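Local coordinates for protein probable thiosulfate sulfurtransferase (Thermus thermophilus, PDB 2EG4) that probably transfers sulfur from thiosulfate to acceptors such as cyanide, as rhodaneses do, and binds a zinc ion, at residues G50-F55 with E112-L117. Numbering follows the deposited sequence.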
loop_
_atom_site.group_PDB
_atom_site.type_symbol
_atom_site.label_atom_id
_atom_site.label_comp_id
_atom_site.label_asym_id
_atom_site.label_seq_id
_atom_site.Cartn_x
_atom_site.Cartn_y
_atom_site.Cartn_z
ATOM N N GLY A 50 10.635 3.070 12.252
ATOM C CA GLY A 50 9.491 2.275 12.684
ATOM C C GLY A 50 9.438 0.967 11.902
ATOM O O GLY A 50 9.106 -0.090 12.458
ATOM N N LEU A 51 9.773 1.028 10.616
ATOM C CA LEU A 51 9.788 -0.191 9.804
ATOM C C LEU A 51 10.930 -1.094 10.273
ATOM O O LEU A 51 10.773 -2.302 10.349
ATOM C CB LEU A 51 9.940 0.145 8.323
ATOM C CG LEU A 51 8.689 0.798 7.713
ATOM C CD1 LEU A 51 8.984 1.411 6.346
ATOM C CD2 LEU A 51 7.599 -0.267 7.556
ATOM N N THR A 52 12.081 -0.515 10.601
ATOM C CA THR A 52 13.190 -1.349 11.096
ATOM C C THR A 52 12.755 -2.131 12.330
ATOM O O THR A 52 13.015 -3.333 12.447
ATOM C CB THR A 52 14.406 -0.500 11.511
ATOM O OG1 THR A 52 15.041 0.014 10.345
ATOM C CG2 THR A 52 15.423 -1.347 12.257
ATOM N N GLU A 53 12.094 -1.444 13.253
ATOM C CA GLU A 53 11.656 -2.069 14.496
ATOM C C GLU A 53 10.663 -3.184 14.209
ATOM O O GLU A 53 10.723 -4.258 14.810
ATOM C CB GLU A 53 11.013 -1.038 15.416
ATOM C CG GLU A 53 10.362 -1.628 16.644
ATOM C CD GLU A 53 11.336 -2.380 17.546
ATOM O OE1 GLU A 53 12.563 -2.198 17.410
ATOM O OE2 GLU A 53 10.861 -3.153 18.405
ATOM N N LEU A 54 9.759 -2.915 13.280
ATOM C CA LEU A 54 8.746 -3.893 12.893
ATOM C C LEU A 54 9.380 -5.107 12.236
ATOM O O LEU A 54 9.043 -6.253 12.563
ATOM C CB LEU A 54 7.757 -3.242 11.931
ATOM C CG LEU A 54 6.632 -4.142 11.400
ATOM C CD1 LEU A 54 5.659 -4.520 12.507
ATOM C CD2 LEU A 54 5.895 -3.380 10.310
ATOM N N PHE A 55 10.288 -4.859 11.300
ATOM C CA PHE A 55 10.972 -5.938 10.598
ATOM C C PHE A 55 11.740 -6.823 11.578
ATOM O O PHE A 55 11.704 -8.051 11.477
ATOM C CB PHE A 55 11.951 -5.377 9.573
ATOM C CG PHE A 55 11.308 -4.596 8.440
ATOM C CD1 PHE A 55 9.930 -4.457 8.342
ATOM C CD2 PHE A 55 12.110 -4.024 7.456
ATOM C CE1 PHE A 55 9.350 -3.746 7.265
ATOM C CE2 PHE A 55 11.551 -3.323 6.393
ATOM C CZ PHE A 55 10.171 -3.183 6.293
ATOM N N GLU A 112 18.057 -8.879 12.559
ATOM C CA GLU A 112 18.793 -7.629 12.728
ATOM C C GLU A 112 18.734 -6.778 11.475
ATOM O O GLU A 112 19.534 -5.857 11.287
ATOM C CB GLU A 112 20.248 -7.914 13.108
ATOM C CG GLU A 112 20.417 -8.415 14.538
ATOM C CD GLU A 112 21.870 -8.615 14.923
ATOM O OE1 GLU A 112 22.541 -9.459 14.285
ATOM O OE2 GLU A 112 22.344 -7.925 15.856
ATOM N N VAL A 113 17.772 -7.099 10.622
ATOM C CA VAL A 113 17.565 -6.383 9.381
ATOM C C VAL A 113 17.294 -4.916 9.695
ATOM O O VAL A 113 16.747 -4.585 10.745
ATOM C CB VAL A 113 16.352 -6.954 8.618
ATOM C CG1 VAL A 113 15.094 -6.734 9.434
ATOM C CG2 VAL A 113 16.223 -6.297 7.249
ATOM N N VAL A 114 17.684 -4.039 8.785
ATOM C CA VAL A 114 17.452 -2.617 8.980
ATOM C C VAL A 114 16.756 -2.094 7.743
ATOM O O VAL A 114 17.200 -2.332 6.622
ATOM C CB VAL A 114 18.778 -1.856 9.180
ATOM C CG1 VAL A 114 18.511 -0.365 9.292
ATOM C CG2 VAL A 114 19.471 -2.369 10.432
ATOM N N ALA A 115 15.653 -1.388 7.942
ATOM C CA ALA A 115 14.912 -0.845 6.817
ATOM C C ALA A 115 15.704 0.254 6.127
ATOM O O ALA A 115 16.488 0.953 6.760
ATOM C CB ALA A 115 13.564 -0.293 7.297
ATOM N N LYS A 116 15.488 0.386 4.825
ATOM C CA LYS A 116 16.123 1.416 4.003
ATOM C C LYS A 116 14.999 1.905 3.097
ATOM O O LYS A 116 14.555 1.178 2.198
ATOM C CB LYS A 116 17.253 0.823 3.159
ATOM C CG LYS A 116 17.998 1.847 2.325
ATOM C CD LYS A 116 18.743 2.820 3.215
ATOM C CE LYS A 116 19.588 3.783 2.404
ATOM N NZ LYS A 116 20.487 4.593 3.277
ATOM N N LEU A 117 14.525 3.128 3.319
ATOM C CA LEU A 117 13.416 3.644 2.519
ATOM C C LEU A 117 13.591 3.666 1.022
ATOM O O LEU A 117 14.577 4.180 0.494
ATOM C CB LEU A 117 13.029 5.063 2.934
ATOM C CG LEU A 117 12.220 5.322 4.200
ATOM C CD1 LEU A 117 11.640 6.736 4.102
ATOM C CD2 LEU A 117 11.088 4.312 4.357
#
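The ring of Phe55, the one aromatic group of the two segments, meets Val113 CG1 and Ala115 CB obliquely; one face carries Leu51 O from its own helix, 2.9 Å above the plane and displaced toward the rim. The protein has two rhodanese-like domains in tandem, and here the chain between strand 89-92 of the first parallel sheet and helix 125-129 runs back across helix 41-57. The contact illustrates how an extended segment without regular structure can be held to a helix by a few polar bonds set among apolar contacts. Val113 CG1 approaches the base of the Phe55 side chain, 3.4 Å from CB, whereas Ala115 CB touches the ring at CE2, 3.7 Å away. That same methyl packs against Leu51 CB at 3.8 Å, so it fits between two residues one helical turn apart. Beyond it the side chains of Leu51 and Leu117 cross at about a right angle, Leu51 CD1 lying 4.1 Å from Leu117 CD2. Helix 73-84 adds Phe81 beside Leu51, Leu82 beside Phe55 and Leu84 beside Leu117. Flanking backbone groups are also held by helix 41-57: Val113 O accepts from Gln56 NE2, and Leu117 N donates to Glu48 OE1. Between them, Thr52 OG1 stands beside its own backbone N (chi1 -72°) and accepts Ala115 N-H, with N to OG1 2.8 Å and a moderately bent angle of 149° at the hydrogen.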